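Local coordinates for uncharacterized protein BF1531 (Bacteroides fragilis, PDB 3SLR) that binds magnesium through a HAD-like phosphatase domain and may be a hydrolase acting on ester bonds, though its substrate is unknown, at residues A[223-228]-A[332-337]. Numbering follows the deposited sequence.
With MG (magnesium ion), chain B; MG (magnesium ion), chain C.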
ATOM      1  N   LYS A 223      -5.356  -6.825  10.978  1.00 15.65           N
ATOM      2  CA  LYS A 223      -5.862  -6.272  12.223  1.00 16.62           C
ATOM      3  C   LYS A 223      -4.851  -6.404  13.355  1.00 17.42           C
ATOM      4  O   LYS A 223      -5.037  -5.825  14.425  1.00 16.84           O
ATOM      5  CB  LYS A 223      -7.152  -6.993  12.628  1.00 19.16           C
ATOM      6  CG  LYS A 223      -8.339  -6.676  11.732  1.00 19.18           C
ATOM      7  CD  LYS A 223      -9.557  -7.482  12.161  1.00 25.27           C
ATOM      8  CE  LYS A 223      -9.927  -8.477  11.089  1.00 32.65           C
ATOM      9  NZ  LYS A 223     -10.052  -7.839   9.756  1.00 32.26           N
ATOM     10  N   CYS A 224      -3.791  -7.168  13.117  1.00 15.57           N
ATOM     11  CA  CYS A 224      -2.869  -7.534  14.186  1.00 15.53           C
ATOM     12  C   CYS A 224      -1.450  -7.748  13.678  1.00 17.00           C
ATOM     13  O   CYS A 224      -1.242  -8.373  12.638  1.00 17.54           O
ATOM     14  CB  CYS A 224      -3.371  -8.806  14.885  1.00 18.48           C
ATOM     15  SG  CYS A 224      -2.230  -9.565  16.070  1.00 21.59           S
ATOM     16  N   LEU A 225      -0.485  -7.212  14.425  1.00 17.83           N
ATOM     17  CA  LEU A 225       0.935  -7.401  14.154  1.00 14.39           C
ATOM     18  C   LEU A 225       1.573  -8.163  15.325  1.00 15.80           C
ATOM     19  O   LEU A 225       1.466  -7.739  16.473  1.00 15.61           O
ATOM     20  CB  LEU A 225       1.625  -6.040  13.972  1.00 16.96           C
ATOM     21  CG  LEU A 225       3.147  -6.069  13.790  1.00 16.40           C
ATOM     22  CD1 LEU A 225       3.516  -6.820  12.518  1.00 16.25           C
ATOM     23  CD2 LEU A 225       3.765  -4.664  13.768  1.00 16.10           C
ATOM     24  N   ILE A 226       2.213  -9.295  15.023  1.00 15.80           N
ATOM     25  CA  ILE A 226       2.888 -10.117  16.027  1.00 14.04           C
ATOM     26  C   ILE A 226       4.386  -9.956  15.859  1.00 16.63           C
ATOM     27  O   ILE A 226       4.914 -10.140  14.763  1.00 16.39           O
ATOM     28  CB  ILE A 226       2.539 -11.610  15.863  1.00 16.01           C
ATOM     29  CG1 ILE A 226       1.033 -11.802  15.935  1.00 19.03           C
ATOM     30  CG2 ILE A 226       3.261 -12.462  16.931  1.00 14.57           C
ATOM     31  CD1 ILE A 226       0.580 -13.173  15.430  1.00 20.20           C
ATOM     32  N   LEU A 227       5.065  -9.615  16.951  1.00 15.43           N
ATOM     33  CA  LEU A 227       6.485  -9.282  16.903  1.00 16.76           C
ATOM     34  C   LEU A 227       7.360 -10.267  17.664  1.00 13.67           C
ATOM     35  O   LEU A 227       7.087 -10.595  18.808  1.00 15.62           O
ATOM     36  CB  LEU A 227       6.709  -7.896  17.510  1.00 16.19           C
ATOM     37  CG  LEU A 227       5.986  -6.743  16.812  1.00 20.14           C
ATOM     38  CD1 LEU A 227       5.933  -5.513  17.717  1.00 21.37           C
ATOM     39  CD2 LEU A 227       6.647  -6.426  15.472  1.00 20.35           C
ATOM     40  N   ASP A 228       8.435 -10.708  17.031  1.00 16.05           N
ATOM     41  CA  ASP A 228       9.533 -11.301  17.770  1.00 16.95           C
ATOM     42  C   ASP A 228      10.247 -10.155  18.514  1.00 17.20           C
ATOM     43  O   ASP A 228      10.028  -8.989  18.204  1.00 16.15           O
ATOM     44  CB  ASP A 228      10.470 -12.012  16.795  1.00 18.39           C
ATOM     45  CG  ASP A 228      11.740 -12.486  17.453  1.00 19.72           C
ATOM     46  OD1 ASP A 228      11.652 -13.360  18.343  1.00 19.56           O
ATOM     47  OD2 ASP A 228      12.818 -11.986  17.075  1.00 20.65           O
ATOM     48  N   VAL A 332      -0.166 -10.414  10.850  1.00 15.19           N
ATOM     49  CA  VAL A 332       1.163 -10.261  10.274  1.00 14.45           C
ATOM     50  C   VAL A 332       2.182 -10.643  11.350  1.00 14.39           C
ATOM     51  O   VAL A 332       2.077 -10.201  12.478  1.00 16.22           O
ATOM     52  CB  VAL A 332       1.423  -8.804   9.862  1.00 16.30           C
ATOM     53  CG1 VAL A 332       2.829  -8.646   9.312  1.00 15.09           C
ATOM     54  CG2 VAL A 332       0.409  -8.349   8.832  1.00 14.81           C
ATOM     55  N   PHE A 333       3.152 -11.475  10.997  1.00 13.69           N
ATOM     56  CA  PHE A 333       4.181 -11.908  11.939  1.00 15.26           C
ATOM     57  C   PHE A 333       5.569 -11.498  11.456  1.00 14.72           C
ATOM     58  O   PHE A 333       5.970 -11.858  10.346  1.00 14.53           O
ATOM     59  CB  PHE A 333       4.096 -13.433  12.113  1.00 16.65           C
ATOM     60  CG  PHE A 333       5.237 -14.037  12.905  1.00 16.27           C
ATOM     61  CD1 PHE A 333       5.488 -13.640  14.210  1.00 18.10           C
ATOM     62  CD2 PHE A 333       6.023 -15.041  12.347  1.00 16.46           C
ATOM     63  CE1 PHE A 333       6.521 -14.215  14.941  1.00 17.53           C
ATOM     64  CE2 PHE A 333       7.056 -15.619  13.073  1.00 17.69           C
ATOM     65  CZ  PHE A 333       7.306 -15.207  14.363  1.00 17.59           C
ATOM     66  N   LEU A 334       6.283 -10.745  12.295  1.00 14.25           N
ATOM     67  CA  LEU A 334       7.642 -10.279  11.993  1.00 17.12           C
ATOM     68  C   LEU A 334       8.689 -10.936  12.888  1.00 14.84           C
ATOM     69  O   LEU A 334       8.634 -10.819  14.113  1.00 16.29           O
ATOM     70  CB  LEU A 334       7.729  -8.761  12.143  1.00 16.14           C
ATOM     71  CG  LEU A 334       6.822  -7.946  11.212  1.00 15.06           C
ATOM     72  CD1 LEU A 334       6.986  -6.454  11.520  1.00 17.85           C
ATOM     73  CD2 LEU A 334       7.150  -8.228   9.764  1.00 16.34           C
ATOM     74  N   ASP A 335       9.653 -11.609  12.261  1.00 16.71           N
ATOM     75  CA  ASP A 335      10.703 -12.328  12.977  1.00 15.59           C
ATOM     76  C   ASP A 335      11.976 -12.322  12.125  1.00 16.08           C
ATOM     77  O   ASP A 335      11.931 -12.590  10.929  1.00 17.94           O
ATOM     78  CB  ASP A 335      10.231 -13.767  13.271  1.00 15.33           C
ATOM     79  CG  ASP A 335      11.085 -14.467  14.315  1.00 21.10           C
ATOM     80  OD1 ASP A 335      12.331 -14.358  14.241  1.00 21.71           O
ATOM     81  OD2 ASP A 335      10.506 -15.138  15.205  1.00 19.53           O
ATOM     82  N   ASP A 336      13.107 -11.979  12.734  1.00 17.23           N
ATOM     83  CA  ASP A 336      14.377 -11.859  12.018  1.00 19.73           C
ATOM     84  C   ASP A 336      14.972 -13.225  11.674  1.00 20.09           C
ATOM     85  O   ASP A 336      15.887 -13.319  10.866  1.00 20.04           O
ATOM     86  CB  ASP A 336      15.391 -11.093  12.884  1.00 17.59           C
ATOM     87  CG  ASP A 336      15.811 -11.894  14.085  1.00 22.23           C
ATOM     88  OD1 ASP A 336      14.937 -12.108  14.937  1.00 20.48           O
ATOM     89  OD2 ASP A 336      16.977 -12.352  14.169  1.00 23.42           O
ATOM     90  N   ASN A 337      14.466 -14.278  12.303  1.00 19.02           N
ATOM     91  CA  ASN A 337      14.996 -15.630  12.102  1.00 22.44           C
ATOM     92  C   ASN A 337      14.255 -16.371  10.980  1.00 20.00           C
ATOM     93  O   ASN A 337      13.063 -16.630  11.105  1.00 20.29           O
ATOM     94  CB  ASN A 337      14.854 -16.420  13.405  1.00 19.91           C
ATOM     95  CG  ASN A 337      15.594 -17.742  13.375  1.00 25.44           C
ATOM     96  OD1 ASN A 337      15.575 -18.459  12.377  1.00 30.27           O
ATOM     97  ND2 ASN A 337      16.258 -18.071  14.485  1.00 29.12           N
TER
HETATM   98 MG    MG B 388      14.833 -12.900  16.872  1.00 25.95          MG
HETATM   99 MG    MG C 389      13.363 -14.036  19.932  1.00 14.08          MG
HETATM  100  O   HOH W   1      13.824 -14.947  16.208  1.00 26.31           O
HETATM  101  O   HOH W   2      17.093 -13.726  16.352  1.00 27.51           O
HETATM  102  O   HOH W   3      15.150 -14.229  18.592  1.00 26.19           O
HETATM  103  O   HOH W   4      15.001 -14.875  21.282  1.00 30.75           O
HETATM  104  O   HOH W   5      12.285 -15.864  19.364  1.00 23.17           O
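The carboxylate oxygen OD2 of D228 is gripped by a magnesium ion at 2.2 Å and by the hydroxyl of T232, and it lies 3.0 Å from D336 OD1, a contact that the shared cation presumably makes tolerable. This is the metal site of a HAD-like Rossmannoid domain, the phosphatase-type domain that follows the SGNH-hydrolase-like FkbH N-terminal domain, built where the neighbouring parallel strands 224-227 and 331-334 end; D228 begins a sequence matching the HAD-type DxDx(T/V) pattern. D336 OD1 binds the same ion at 2.1 Å, the two carboxylate planes turned 26° apart, and the carbonyl oxygen of D230 and three waters complete six ligands. The other oxygen of D228 binds a second magnesium, and one water bridges the two ions. Aspartate's short arm suits both places, D228 just past its strand and D336 in the loop after strand 331-334.

Four backbone hydrogen bonds fix the register, from V332 N to C224 O at one end to D228 N and L334 O (2.9 Å) at the other; the shortest joins I226 N to V332 O at 2.7 Å. Aliphatic side chains fill one face, where L225 CD1 meets L334 CD1 at 3.6 Å against helix 255-270; on the other, packed by helices 313-324 and 338-347, I226 CG2 touches F333 CD1. D335 OD2 forms a salt bridge with K313, while OD1 accepts from a metal-bound water at 2.5 Å. With CG anti to the backbone N (chi1 -165°), D335 also closes an Asx turn: N337 N meets OD1 on its anti side, 23° out of the carboxylate plane.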